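Local structure of putative metal binding protein RUMGNA_00854 (Ruminococcus gnavus, 3U7Z) at residues I9-I14 with K30-V35; T54-E59 with F93-K98; W69-G74 with T80-T85. The protein is of unknown function but probably binds calcium through a small domain of a ubiquitin-related family. All coordinates share one frame; numbering follows the deposited sequence.

Interaction 1. Residues I9-I14 with K30-V35; sequences ITVTVI and KYLGEV
Ile-9 and Val-35 meet tip to tip, the methyl CD1 of the isoleucine standing 4.1 Å from CG1 of the valine. A second apolar touch lies two residues further along the strand, where Val-11 CG2 comes to 4.3 Å from Leu-32 CD1. Both separations are ordinary or slightly loose methyl-methyl distances, and the two segments bury just 116 Å² between them, so this is light packing of branched ends with the backbones well apart: the nearest CA atoms, those of Val-11 and Val-35, are 9.4 Å from each other. Side-chain torsions bridge that gap. Ile-9 sets CG1 between its own N and carbonyl carbon (chi1 72°) and then runs extended to CD1, which sends the long branch out toward the helix. Leu-32 does not aim its CB at the strand, but with CG opposite the backbone N (chi1 178°) its CD1 swings over to Val-11. All four touching residues are buried.

Polar bonds surround the start of the helix. Tyr-31 occupies the N-cap position, and its O accepts weak bonds from Glu-34 N at 3.2 Å and from Val-35 N at 3.4 Å. Two amides of the first turn find acceptors in the loop 80-85: Leu-32 N probably bonds to Thr-85 O, and Gly-33 N to Ala-82 O. Further along, Val-35 O is bonded to Ser-38 OG.

Strand 7-14 is bonded to strand 20-27 on one edge and to strand 92-99 on the other. Phe-25 touches both Val-11 and Val-35, while Leu-32 also rests on Phe-93 and Ile-71; helix 32-38 packs on the mixed sheet, an arrangement consistent with a ubiquitin-like (beta-grasp) fold.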
ATOM      1  N   ILE A   9      -0.271   9.055   9.844  1.00 11.93           N
ATOM      2  CA  ILE A   9      -0.836   8.755   8.537  1.00 12.63           C
ATOM      3  C   ILE A   9      -1.933   7.712   8.611  1.00 11.79           C
ATOM      4  O   ILE A   9      -2.108   7.016   9.611  1.00 14.96           O
ATOM      5  CB  ILE A   9       0.232   8.322   7.527  1.00 13.39           C
ATOM      6  CG1 ILE A   9       0.764   6.948   7.817  1.00 14.95           C
ATOM      7  CG2 ILE A   9       1.391   9.299   7.540  1.00 14.53           C
ATOM      8  CD1 ILE A   9       1.537   6.361   6.692  1.00 18.70           C
ATOM      9  N   THR A  10      -2.686   7.631   7.531  1.00 10.17           N
ATOM     10  CA  THR A  10      -3.669   6.548   7.397  1.00  9.60           C
ATOM     11  C   THR A  10      -3.435   5.788   6.113  1.00  9.53           C
ATOM     12  O   THR A  10      -2.936   6.347   5.147  1.00 10.22           O
ATOM     13  CB  THR A  10      -5.110   7.053   7.401  1.00 13.18           C
ATOM     14  OG1 THR A  10      -5.365   7.922   6.334  1.00 16.91           O
ATOM     15  CG2 THR A  10      -5.378   7.854   8.628  1.00 17.31           C
ATOM     16  N   VAL A  11      -3.673   4.481   6.172  1.00  8.34           N
ATOM     17  CA  VAL A  11      -3.628   3.606   5.015  1.00  8.28           C
ATOM     18  C   VAL A  11      -4.970   2.911   4.980  1.00  8.53           C
ATOM     19  O   VAL A  11      -5.338   2.219   5.929  1.00  9.99           O
ATOM     20  CB  VAL A  11      -2.518   2.599   5.127  1.00 10.35           C
ATOM     21  CG1 VAL A  11      -2.532   1.661   3.907  1.00 11.76           C
ATOM     22  CG2 VAL A  11      -1.163   3.305   5.288  1.00 12.18           C
ATOM     23  N   THR A  12      -5.702   3.073   3.882  1.00  7.70           N
ATOM     24  CA  THR A  12      -6.973   2.396   3.695  1.00  8.10           C
ATOM     25  C   THR A  12      -6.811   1.317   2.648  1.00  7.79           C
ATOM     26  O   THR A  12      -6.244   1.561   1.590  1.00  8.85           O
ATOM     27  CB  THR A  12      -8.063   3.371   3.274  1.00 10.43           C
ATOM     28  OG1 THR A  12      -8.199   4.400   4.263  1.00 11.70           O
ATOM     29  CG2 THR A  12      -9.396   2.692   3.103  1.00 12.74           C
ATOM     30  N   VAL A  13      -7.199   0.102   3.001  1.00  7.74           N
ATOM     31  CA  VAL A  13      -7.183  -1.023   2.114  1.00  7.67           C
ATOM     32  C   VAL A  13      -8.558  -1.214   1.531  1.00  7.66           C
ATOM     33  O   VAL A  13      -9.500  -1.405   2.273  1.00 10.26           O
ATOM     34  CB  VAL A  13      -6.688  -2.280   2.801  1.00  8.46           C
ATOM     35  CG1 VAL A  13      -6.677  -3.453   1.867  1.00  9.63           C
ATOM     36  CG2 VAL A  13      -5.318  -2.025   3.449  1.00  9.38           C
ATOM     37  N   ILE A  14      -8.650  -1.162   0.218  1.00  8.98           N
ATOM     38  CA  ILE A  14      -9.918  -1.388  -0.498  0.50 10.03           C
ATOM     39  C   ILE A  14      -9.823  -2.759  -1.172  1.00  9.54           C
ATOM     40  O   ILE A  14      -9.112  -2.980  -2.154  1.00 10.62           O
ATOM     41  CB  ILE A  14     -10.288  -0.263  -1.468  0.50 10.51           C
ATOM     42  CG1 ILE A  14     -10.369   1.090  -0.747  0.50 12.08           C
ATOM     43  CG2 ILE A  14     -11.655  -0.500  -2.073  0.50 12.58           C
ATOM     44  CD1 ILE A  14      -9.087   1.862  -0.717  0.50 12.06           C
ATOM     45  N   LYS A  30      10.535   6.787   6.869  1.00 25.64           N
ATOM     46  CA  LYS A  30      10.771   7.642   5.769  1.00 24.68           C
ATOM     47  C   LYS A  30       9.886   7.193   4.634  1.00 22.66           C
ATOM     48  O   LYS A  30       9.440   8.038   3.911  1.00 20.02           O
ATOM     49  CB  LYS A  30      12.263   7.593   5.359  1.00 28.22           C
ATOM     50  CG  LYS A  30      12.652   8.365   4.079  1.00 32.97           C
ATOM     51  CD  LYS A  30      12.566   9.879   4.165  1.00 39.22           C
ATOM     52  CE  LYS A  30      13.197  10.539   2.931  1.00 43.10           C
ATOM     53  NZ  LYS A  30      12.613  11.884   2.661  1.00 46.05           N
ATOM     54  N   TYR A  31       9.656   5.874   4.485  1.00 19.76           N
ATOM     55  CA  TYR A  31       8.986   5.337   3.292  1.00 17.23           C
ATOM     56  C   TYR A  31       7.806   4.462   3.604  1.00 13.78           C
ATOM     57  O   TYR A  31       7.739   3.833   4.626  1.00 16.78           O
ATOM     58  CB  TYR A  31       9.969   4.544   2.417  1.00 17.07           C
ATOM     59  CG  TYR A  31      11.077   5.436   1.880  1.00 22.89           C
ATOM     60  CD1 TYR A  31      10.840   6.309   0.834  1.00 17.03           C
ATOM     61  CD2 TYR A  31      12.362   5.418   2.439  1.00 26.91           C
ATOM     62  CE1 TYR A  31      11.828   7.162   0.320  1.00 24.45           C
ATOM     63  CE2 TYR A  31      13.380   6.265   1.931  1.00 27.99           C
ATOM     64  CZ  TYR A  31      13.094   7.132   0.885  1.00 28.02           C
ATOM     65  OH  TYR A  31      14.077   7.945   0.397  1.00 34.74           O
ATOM     66  N   LEU A  32       6.877   4.433   2.650  1.00 14.51           N
ATOM     67  CA  LEU A  32       5.607   3.775   2.881  1.00 14.33           C
ATOM     68  C   LEU A  32       5.771   2.292   3.098  1.00 13.15           C
ATOM     69  O   LEU A  32       5.124   1.730   3.923  1.00 13.52           O
ATOM     70  CB  LEU A  32       4.634   4.000   1.712  1.00 13.44           C
ATOM     71  CG  LEU A  32       3.238   3.325   1.791  1.00 15.12           C
ATOM     72  CD1 LEU A  32       2.488   3.817   3.031  1.00 15.14           C
ATOM     73  CD2 LEU A  32       2.484   3.583   0.495  1.00 16.13           C
ATOM     74  N   GLY A  33       6.710   1.673   2.384  1.00 13.39           N
ATOM     75  CA  GLY A  33       6.884   0.214   2.577  1.00 13.28           C
ATOM     76  C   GLY A  33       7.270  -0.175   3.995  1.00 12.67           C
ATOM     77  O   GLY A  33       6.801  -1.214   4.508  1.00 15.43           O
ATOM     78  N   GLU A  34       8.100   0.671   4.639  1.00 15.07           N
ATOM     79  CA  GLU A  34       8.531   0.447   6.013  0.50 15.17           C
ATOM     80  C   GLU A  34       7.308   0.506   6.943  1.00 13.94           C
ATOM     81  O   GLU A  34       7.150  -0.333   7.866  1.00 15.96           O
ATOM     82  CB  GLU A  34       9.609   1.492   6.410  0.50 19.19           C
ATOM     83  CG  GLU A  34      10.015   1.449   7.873  0.50 21.11           C
ATOM     84  CD  GLU A  34      10.995   2.561   8.268  0.50 22.83           C
ATOM     85  OE1 GLU A  34      11.455   3.326   7.394  0.50 27.20           O
ATOM     86  OE2 GLU A  34      11.297   2.665   9.483  0.50 25.64           O
ATOM     87  N   VAL A  35       6.424   1.454   6.676  1.00 14.05           N
ATOM     88  CA  VAL A  35       5.221   1.583   7.459  1.00 15.60           C
ATOM     89  C   VAL A  35       4.335   0.353   7.312  1.00 14.05           C
ATOM     90  O   VAL A  35       3.872  -0.213   8.302  1.00 14.13           O
ATOM     91  CB  VAL A  35       4.393   2.837   7.081  1.00 15.95           C
ATOM     92  CG1 VAL A  35       3.195   2.903   8.002  1.00 17.85           C
ATOM     93  CG2 VAL A  35       5.216   4.157   7.095  1.00 19.18           C
TER

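Interaction 2. Residues T54-E59 with F93-K98. With CA (calcium ion), chain F; EDO (1,2-ethanediol), chain K.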
ATOM      1  N   THR A  54       1.876  -8.244  -3.466  1.00  7.86           N
ATOM      2  CA  THR A  54       0.992  -9.324  -3.863  1.00  9.16           C
ATOM      3  C   THR A  54      -0.182  -9.503  -2.898  1.00  8.08           C
ATOM      4  O   THR A  54      -1.244  -9.926  -3.314  1.00  9.47           O
ATOM      5  CB  THR A  54       1.832 -10.649  -4.013  1.00 11.61           C
ATOM      6  OG1 THR A  54       2.500 -10.887  -2.785  1.00 18.80           O
ATOM      7  CG2 THR A  54       2.808 -10.524  -5.213  1.00 19.13           C
ATOM      8  N   THR A  55       0.044  -9.245  -1.617  1.00  7.92           N
ATOM      9  CA  THR A  55      -0.950  -9.478  -0.583  1.00  7.64           C
ATOM     10  C   THR A  55      -1.038  -8.259   0.289  1.00  6.91           C
ATOM     11  O   THR A  55      -0.010  -7.718   0.708  1.00  7.74           O
ATOM     12  CB  THR A  55      -0.596 -10.694   0.292  1.00  9.57           C
ATOM     13  OG1 THR A  55      -0.456 -11.832  -0.535  1.00 13.14           O
ATOM     14  CG2 THR A  55      -1.627 -10.986   1.401  1.00 11.22           C
ATOM     15  N   VAL A  56      -2.278  -7.810   0.549  1.00  7.27           N
ATOM     16  CA  VAL A  56      -2.513  -6.721   1.471  1.00  7.10           C
ATOM     17  C   VAL A  56      -3.652  -7.114   2.407  1.00  7.14           C
ATOM     18  O   VAL A  56      -4.704  -7.536   1.955  1.00  7.47           O
ATOM     19  CB  VAL A  56      -2.922  -5.406   0.728  1.00  7.38           C
ATOM     20  CG1 VAL A  56      -3.081  -4.283   1.709  1.00  8.15           C
ATOM     21  CG2 VAL A  56      -1.849  -5.044  -0.309  1.00  7.54           C
ATOM     22  N   ASP A  57      -3.407  -7.033   3.713  1.00  7.90           N
ATOM     23  CA  ASP A  57      -4.446  -7.275   4.700  1.00  8.55           C
ATOM     24  C   ASP A  57      -5.113  -8.602   4.417  1.00  8.73           C
ATOM     25  O   ASP A  57      -6.320  -8.669   4.382  1.00  9.41           O
ATOM     26  CB  ASP A  57      -5.436  -6.106   4.781  1.00 10.08           C
ATOM     27  CG  ASP A  57      -6.440  -6.217   5.892  1.00 11.76           C
ATOM     28  OD1 ASP A  57      -6.114  -6.728   6.998  1.00 13.33           O
ATOM     29  OD2 ASP A  57      -7.594  -5.733   5.669  1.00 13.62           O
ATOM     30  N   GLU A  58      -4.307  -9.646   4.218  1.00  8.80           N
ATOM     31  CA  GLU A  58      -4.760 -11.019   4.007  1.00  8.47           C
ATOM     32  C   GLU A  58      -5.562 -11.276   2.763  1.00  9.33           C
ATOM     33  O   GLU A  58      -6.233 -12.282   2.678  1.00 10.32           O
ATOM     34  CB  GLU A  58      -5.489 -11.543   5.242  1.00 11.20           C
ATOM     35  CG  GLU A  58      -4.659 -11.449   6.488  1.00 15.88           C
ATOM     36  CD  GLU A  58      -5.369 -12.039   7.679  1.00 23.88           C
ATOM     37  OE1 GLU A  58      -6.615 -11.877   7.808  1.00 29.90           O
ATOM     38  OE2 GLU A  58      -4.672 -12.633   8.529  1.00 34.51           O
ATOM     39  N   GLU A  59      -5.412 -10.424   1.765  1.00  8.36           N
ATOM     40  CA  GLU A  59      -5.979 -10.669   0.465  1.00  7.86           C
ATOM     41  C   GLU A  59      -4.908 -10.628  -0.617  1.00  7.06           C
ATOM     42  O   GLU A  59      -4.178  -9.650  -0.788  1.00  7.95           O
ATOM     43  CB  GLU A  59      -7.087  -9.638   0.107  1.00  8.87           C
ATOM     44  CG  GLU A  59      -7.695  -9.940  -1.248  1.00 10.09           C
ATOM     45  CD  GLU A  59      -8.906  -9.129  -1.621  1.00 12.72           C
ATOM     46  OE1 GLU A  59      -9.003  -8.010  -1.160  1.00 12.02           O
ATOM     47  OE2 GLU A  59      -9.772  -9.586  -2.421  1.00 17.36           O
ATOM     48  N   PHE A  93      -3.021   7.269   2.422  1.00  7.75           N
ATOM     49  CA  PHE A  93      -2.741   6.387   1.327  1.00  6.95           C
ATOM     50  C   PHE A  93      -3.824   5.377   1.217  1.00  8.57           C
ATOM     51  O   PHE A  93      -4.489   5.055   2.188  1.00  9.18           O
ATOM     52  CB  PHE A  93      -1.434   5.633   1.503  1.00  9.21           C
ATOM     53  CG  PHE A  93      -0.230   6.499   1.436  1.00 10.55           C
ATOM     54  CD1 PHE A  93       0.364   6.764   0.232  1.00 11.02           C
ATOM     55  CD2 PHE A  93       0.347   7.051   2.602  1.00 11.13           C
ATOM     56  CE1 PHE A  93       1.504   7.566   0.115  1.00 12.75           C
ATOM     57  CE2 PHE A  93       1.474   7.900   2.490  1.00 11.80           C
ATOM     58  CZ  PHE A  93       2.051   8.123   1.237  1.00 14.51           C
ATOM     59  N   GLU A  94      -4.003   4.875   0.001  1.00  8.28           N
ATOM     60  CA  GLU A  94      -4.937   3.766  -0.237  1.00  9.32           C
ATOM     61  C   GLU A  94      -4.181   2.655  -0.971  1.00  8.29           C
ATOM     62  O   GLU A  94      -3.297   2.933  -1.823  1.00  8.87           O
ATOM     63  CB  GLU A  94      -6.167   4.223  -1.040  1.00  9.78           C
ATOM     64  CG  GLU A  94      -6.803   5.476  -0.475  1.00 11.84           C
ATOM     65  CD  GLU A  94      -6.114   6.821  -0.845  1.00 11.25           C
ATOM     66  OE1 GLU A  94      -5.626   6.976  -1.992  1.00 13.52           O
ATOM     67  OE2 GLU A  94      -6.125   7.762  -0.009  1.00 13.98           O
ATOM     68  N   LEU A  95      -4.539   1.424  -0.668  1.00  7.72           N
ATOM     69  CA  LEU A  95      -4.090   0.218  -1.413  1.00  8.05           C
ATOM     70  C   LEU A  95      -5.377  -0.424  -1.938  1.00  7.46           C
ATOM     71  O   LEU A  95      -6.229  -0.852  -1.168  1.00  7.30           O
ATOM     72  CB  LEU A  95      -3.332  -0.763  -0.527  1.00  9.29           C
ATOM     73  CG  LEU A  95      -2.069  -0.192   0.061  1.00 14.32           C
ATOM     74  CD1 LEU A  95      -1.503  -1.045   1.168  1.00 17.02           C
ATOM     75  CD2 LEU A  95      -1.048   0.061  -0.947  1.00 19.84           C
ATOM     76  N   THR A  96      -5.543  -0.464  -3.261  1.00  8.06           N
ATOM     77  CA  THR A  96      -6.758  -0.922  -3.885  1.00  8.20           C
ATOM     78  C   THR A  96      -6.476  -2.090  -4.768  1.00  7.64           C
ATOM     79  O   THR A  96      -5.558  -2.071  -5.546  1.00  8.81           O
ATOM     80  CB  THR A  96      -7.386   0.179  -4.759  1.00 10.11           C
ATOM     81  OG1 THR A  96      -7.582   1.313  -3.936  1.00 12.69           O
ATOM     82  CG2 THR A  96      -8.722  -0.233  -5.346  1.00 12.06           C
ATOM     83  N   LEU A  97      -7.318  -3.099  -4.646  1.00  8.91           N
ATOM     84  CA  LEU A  97      -7.242  -4.250  -5.544  1.00  8.92           C
ATOM     85  C   LEU A  97      -7.893  -3.893  -6.866  1.00  8.99           C
ATOM     86  O   LEU A  97      -9.091  -3.719  -6.915  1.00 12.32           O
ATOM     87  CB  LEU A  97      -7.818  -5.507  -4.930  1.00  9.69           C
ATOM     88  CG  LEU A  97      -7.515  -6.813  -5.660  1.00 12.02           C
ATOM     89  CD1 LEU A  97      -6.070  -7.130  -5.828  1.00 13.21           C
ATOM     90  CD2 LEU A  97      -8.250  -7.959  -4.991  1.00 16.84           C
ATOM     91  N   LYS A  98      -7.083  -3.856  -7.940  1.00 10.61           N
ATOM     92  CA  LYS A  98      -7.539  -3.511  -9.256  1.00 10.26           C
ATOM     93  C   LYS A  98      -7.494  -4.757 -10.126  1.00 10.95           C
ATOM     94  O   LYS A  98      -6.835  -5.726  -9.835  1.00 12.02           O
ATOM     95  CB  LYS A  98      -6.696  -2.384  -9.848  1.00 11.56           C
ATOM     96  CG  LYS A  98      -6.854  -1.051  -9.183  1.00 12.14           C
ATOM     97  CD  LYS A  98      -6.079   0.082  -9.918  1.00 13.38           C
ATOM     98  CE  LYS A  98      -6.245   1.420  -9.196  1.00 16.15           C
ATOM     99  NZ  LYS A  98      -5.236   2.459  -9.581  1.00 18.92           N
TER
HETATM  100 CA    CA F 138      -5.944  -7.725   8.906  0.50 22.81          CA
HETATM  101  C1  EDO K 147       0.981 -10.146   5.095  1.00 15.88           C
HETATM  102  O1  EDO K 147       0.847 -11.568   5.255  1.00 26.78           O
HETATM  103  C2  EDO K 147      -0.250  -9.522   4.444  1.00 19.06           C
HETATM  104  O2  EDO K 147      -1.578  -9.734   4.969  1.00 18.68           O
HETATM  105  O   HOH W   1      -7.295  -9.478   7.465  1.00 26.00           O
HETATM  106  O   HOH W   2      -3.906  -6.598   9.759  0.70 32.55           O
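Glu-59 OE1 is gripped by two groups, His-15 ND1 and Gly-16 N, while the other oxygen of the same carboxylate, OE2, lies 3.4 Å from Leu-97 CD2 across the contact. The Glu-59 chain is fully extended from a CG opposite the backbone N (chi1 -178°), and it passes obliquely over the leucine, which brings its carboxylate, held by His-15 and Gly-16, against the leucine methyl. The purely apolar touch is Val-56 CG1 against Leu-95 CD1 at 3.6 Å, again with slanted side chains; Val-42, Val-13 and Trp-69 pack on the same valine.

His-15 also reaches Asp-57 OD2 through NE2. Bonds from both ring nitrogens to carboxylates would be consistent with a positively charged imidazole. The other Asp-57 oxygen, OD1, binds a calcium ion at 2.2 Å, and two waters are further ligands. One of these waters donates to Glu-58 OE1 at 2.5 Å, which ties the exposed glutamate to the metal indirectly. Glu-58 N meets an ethanediol oxygen, O2, at 2.8 Å, with 150° at the hydrogen.

The turn that presents these groups is closed by a reciprocal pair of backbone bonds, Val-56 N to Glu-59 O and Glu-59 N to Val-56 O, both 3.0 Å. Asp-57 and Glu-58 have positive phi, and Thr-54 and Thr-55 form a classic beta bulge opposite Asp-43. The arrangement is a two-residue beta hairpin with a type I' turn, packed against the mixed sheet and carrying a calcium-binding aspartate at its tip.

Interaction 3. Residues W69-G74 with T80-T85. With EDO (1,2-ethanediol), chain J.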
ATOM      1  N   TRP A  69      -2.444  -4.909  -6.837  1.00  8.46           N
ATOM      2  CA  TRP A  69      -2.582  -3.877  -5.804  1.00  6.59           C
ATOM      3  C   TRP A  69      -2.007  -2.574  -6.296  1.00  7.98           C
ATOM      4  O   TRP A  69      -0.892  -2.496  -6.818  1.00  9.53           O
ATOM      5  CB  TRP A  69      -1.888  -4.300  -4.518  1.00  7.02           C
ATOM      6  CG  TRP A  69      -2.635  -5.378  -3.823  1.00  7.67           C
ATOM      7  CD1 TRP A  69      -2.316  -6.750  -3.781  1.00  8.31           C
ATOM      8  CD2 TRP A  69      -3.827  -5.231  -3.052  1.00  6.53           C
ATOM      9  NE1 TRP A  69      -3.264  -7.406  -3.059  1.00  9.35           N
ATOM     10  CE2 TRP A  69      -4.200  -6.516  -2.613  1.00  7.01           C
ATOM     11  CE3 TRP A  69      -4.589  -4.137  -2.678  1.00  7.32           C
ATOM     12  CZ2 TRP A  69      -5.306  -6.708  -1.789  1.00  8.78           C
ATOM     13  CZ3 TRP A  69      -5.705  -4.326  -1.903  1.00  7.92           C
ATOM     14  CH2 TRP A  69      -6.044  -5.618  -1.464  1.00  7.84           C
ATOM     15  N   CYS A  70      -2.797  -1.515  -6.120  1.00  8.89           N
ATOM     16  CA  CYS A  70      -2.449  -0.180  -6.555  1.00  9.50           C
ATOM     17  C   CYS A  70      -2.348   0.779  -5.398  1.00  9.26           C
ATOM     18  O   CYS A  70      -3.227   0.815  -4.563  1.00 10.07           O
ATOM     19  CB  CYS A  70      -3.553   0.296  -7.512  1.00 12.10           C
ATOM     20  SG  CYS A  70      -3.324   2.042  -7.911  1.00 16.89           S
ATOM     21  N   ILE A  71      -1.295   1.566  -5.374  1.00  9.50           N
ATOM     22  CA  ILE A  71      -1.087   2.564  -4.321  1.00  8.75           C
ATOM     23  C   ILE A  71      -1.574   3.919  -4.817  1.00  9.55           C
ATOM     24  O   ILE A  71      -1.155   4.371  -5.880  1.00  9.51           O
ATOM     25  CB  ILE A  71       0.394   2.766  -3.940  1.00 11.14           C
ATOM     26  CG1 ILE A  71       1.060   1.441  -3.549  1.00 12.84           C
ATOM     27  CG2 ILE A  71       0.565   3.781  -2.763  1.00 12.59           C
ATOM     28  CD1 ILE A  71       2.585   1.435  -3.449  1.00 14.57           C
ATOM     29  N   THR A  72      -2.410   4.603  -4.027  1.00  8.55           N
ATOM     30  CA  THR A  72      -2.785   5.995  -4.300  1.00  8.56           C
ATOM     31  C   THR A  72      -2.604   6.787  -3.024  1.00  8.62           C
ATOM     32  O   THR A  72      -2.426   6.228  -1.947  1.00  9.04           O
ATOM     33  CB  THR A  72      -4.192   6.136  -4.870  1.00  9.93           C
ATOM     34  OG1 THR A  72      -5.111   5.461  -4.029  1.00 11.78           O
ATOM     35  CG2 THR A  72      -4.262   5.582  -6.242  1.00 13.02           C
ATOM     36  N   LYS A  73      -2.547   8.112  -3.166  1.00  8.87           N
ATOM     37  CA  LYS A  73      -2.399   9.008  -2.041  1.00 10.62           C
ATOM     38  C   LYS A  73      -3.504  10.055  -2.205  1.00 10.60           C
ATOM     39  O   LYS A  73      -3.485  10.867  -3.132  1.00 11.63           O
ATOM     40  CB  LYS A  73      -0.991   9.604  -2.044  1.00 13.13           C
ATOM     41  CG  LYS A  73      -0.704  10.616  -0.916  1.00 15.73           C
ATOM     42  CD  LYS A  73       0.816  10.982  -0.978  1.00 23.16           C
ATOM     43  CE  LYS A  73       1.201  12.397  -0.649  1.00 28.16           C
ATOM     44  NZ  LYS A  73       2.520  12.744  -1.333  1.00 30.11           N
ATOM     45  N   GLY A  74      -4.502   9.951  -1.339  1.00 11.19           N
ATOM     46  CA  GLY A  74      -5.719  10.739  -1.486  1.00 12.16           C
ATOM     47  C   GLY A  74      -6.355  10.578  -2.817  1.00 13.99           C
ATOM     48  O   GLY A  74      -6.894  11.516  -3.379  1.00 15.43           O
ATOM     49  N   THR A  80       5.838   5.809  -7.552  1.00 15.87           N
ATOM     50  CA  THR A  80       6.921   5.093  -6.933  1.00 18.01           C
ATOM     51  C   THR A  80       6.412   3.767  -6.363  1.00 15.01           C
ATOM     52  O   THR A  80       5.253   3.636  -5.974  1.00 15.70           O
ATOM     53  CB  THR A  80       7.524   5.927  -5.763  1.00 16.79           C
ATOM     54  OG1 THR A  80       6.466   6.511  -4.947  1.00 16.39           O
ATOM     55  CG2 THR A  80       8.379   7.073  -6.316  1.00 23.31           C
ATOM     56  N   SER A  81       7.279   2.761  -6.313  1.00 15.53           N
ATOM     57  CA  SER A  81       6.986   1.559  -5.544  1.00 13.19           C
ATOM     58  C   SER A  81       6.862   1.946  -4.064  1.00 13.15           C
ATOM     59  O   SER A  81       7.348   3.029  -3.610  1.00 13.69           O
ATOM     60  CB  SER A  81       8.114   0.517  -5.677  1.00 14.92           C
ATOM     61  OG  SER A  81       9.319   1.146  -5.281  1.00 17.96           O
ATOM     62  N   ALA A  82       6.229   1.090  -3.298  1.00 13.29           N
ATOM     63  CA  ALA A  82       6.003   1.417  -1.868  1.00 14.36           C
ATOM     64  C   ALA A  82       7.295   1.715  -1.104  1.00 14.57           C
ATOM     65  O   ALA A  82       7.354   2.599  -0.259  1.00 15.64           O
ATOM     66  CB  ALA A  82       5.210   0.286  -1.151  1.00 16.70           C
ATOM     67  N   ASP A  83       8.346   0.970  -1.394  1.00 15.64           N
ATOM     68  CA  ASP A  83       9.600   1.155  -0.704  1.00 17.36           C
ATOM     69  C   ASP A  83      10.348   2.448  -1.085  1.00 18.04           C
ATOM     70  O   ASP A  83      11.345   2.751  -0.443  1.00 21.62           O
ATOM     71  CB  ASP A  83      10.519  -0.069  -0.835  1.00 18.20           C
ATOM     72  CG  ASP A  83      10.763  -0.506  -2.258  1.00 20.67           C
ATOM     73  OD1 ASP A  83       9.906  -0.383  -3.162  1.00 15.80           O
ATOM     74  OD2 ASP A  83      11.827  -1.090  -2.464  1.00 27.68           O
ATOM     75  N   GLN A  84       9.874   3.184  -2.097  1.00 16.05           N
ATOM     76  CA  GLN A  84      10.432   4.443  -2.534  1.00 18.19           C
ATOM     77  C   GLN A  84       9.433   5.623  -2.414  1.00 18.38           C
ATOM     78  O   GLN A  84       9.641   6.680  -2.986  1.00 19.10           O
ATOM     79  CB  GLN A  84      10.848   4.296  -4.006  1.00 22.16           C
ATOM     80  CG  GLN A  84      11.990   3.288  -4.201  1.00 27.20           C
ATOM     81  CD  GLN A  84      12.211   2.821  -5.651  1.00 31.39           C
ATOM     82  OE1 GLN A  84      12.000   3.573  -6.605  1.00 39.17           O
ATOM     83  NE2 GLN A  84      12.664   1.569  -5.816  1.00 33.45           N
ATOM     84  N   THR A  85       8.323   5.404  -1.707  1.00 15.39           N
ATOM     85  CA  THR A  85       7.224   6.387  -1.583  1.00 14.69           C
ATOM     86  C   THR A  85       7.415   7.091  -0.240  1.00 13.05           C
ATOM     87  O   THR A  85       7.268   6.491   0.791  1.00 13.90           O
ATOM     88  CB  THR A  85       5.860   5.725  -1.663  1.00 13.35           C
ATOM     89  OG1 THR A  85       5.693   5.063  -2.933  1.00 14.83           O
ATOM     90  CG2 THR A  85       4.756   6.756  -1.499  1.00 15.87           C
TER
HETATM   91  C1  EDO J 145       2.777  -2.110  -5.623  1.00 19.58           C
HETATM   92  O1  EDO J 145       3.187  -3.410  -6.213  1.00 16.50           O
HETATM   93  C2  EDO J 145       3.912  -1.030  -5.636  1.00 23.59           C
HETATM   94  O2  EDO J 145       4.953  -1.094  -4.567  1.00 14.21           O
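The apolar part of this contact rests on Ile-71, whose CD1 lies 3.7 Å from Ala-82 CB and equally near Ala-82 N. Its CG1 is opposite the carbonyl carbon (chi1 -55°), and the branch then extends from the strand so that the terminal methyl alone lands on the backbone of the turn, also coming close to Thr-80 O and Ser-81 C. Nothing polar joins the two segments directly. Leu-95 packs on the same isoleucine, and Ile-53 on Ala-82, so the methyl belongs to a larger apolar cluster.

Hydrogen bonds, by contrast, fold the segment 80-85 on itself. Ser-81 O accepts twice: from Gln-84 N at 2.9 Å and from Thr-85 OG1 at 2.7 Å. The two donors come from opposite faces of the carbonyl plane, the hydroxyl standing 56° out of it. Ser-81 OG donates to Asp-83 OD1 at 2.7 Å, meeting the carboxylate from above its plane rather than within it. That same Asp-83 oxygen is also bonded to Leu-51 N, which moors the turn to the chain leading into strand 52-56.

A bound small molecule makes the third kind of contact. An ethanediol, probably from the crystallisation liquor, takes a nearly straight bond (165°) from Ala-82 N to its O2 at 2.8 Å; its carbon C2 sits 3.6 Å from Ile-71 CD1. It is also bonded to Leu-51 O and Ile-53 N.

Chemically, the contact divides its labour: the polar bonds among these residues lie within 80-85, while the link to the strand is methyl packing, probably dispersion with little directional preference, and a backbone amide beside that methyl is satisfied in this crystal by the diol.

In the fold
From the N terminus, interaction 1 comes first: strand 7-14 leads through strand 20-27 to helix 32-38, and the contact closes that loop before interaction 2 opens. Interaction 2 spans from the 52-56 hairpin to strand 92-99, and interaction 3 is nested inside its loop, joining strand 67-73 to the turn at 80-85. No loops cross. Strands 7-14, 92-99 and 67-73 are successive neighbours in the mixed sheet, so all three contacts share it; Thr-12 O to Leu-95 N and Thr-96 O to Cys-70 N are among the probable bonds between them. Together they bind the helix, the three-stranded sheet's hairpin and the 80-85 turn to the mixed sheet.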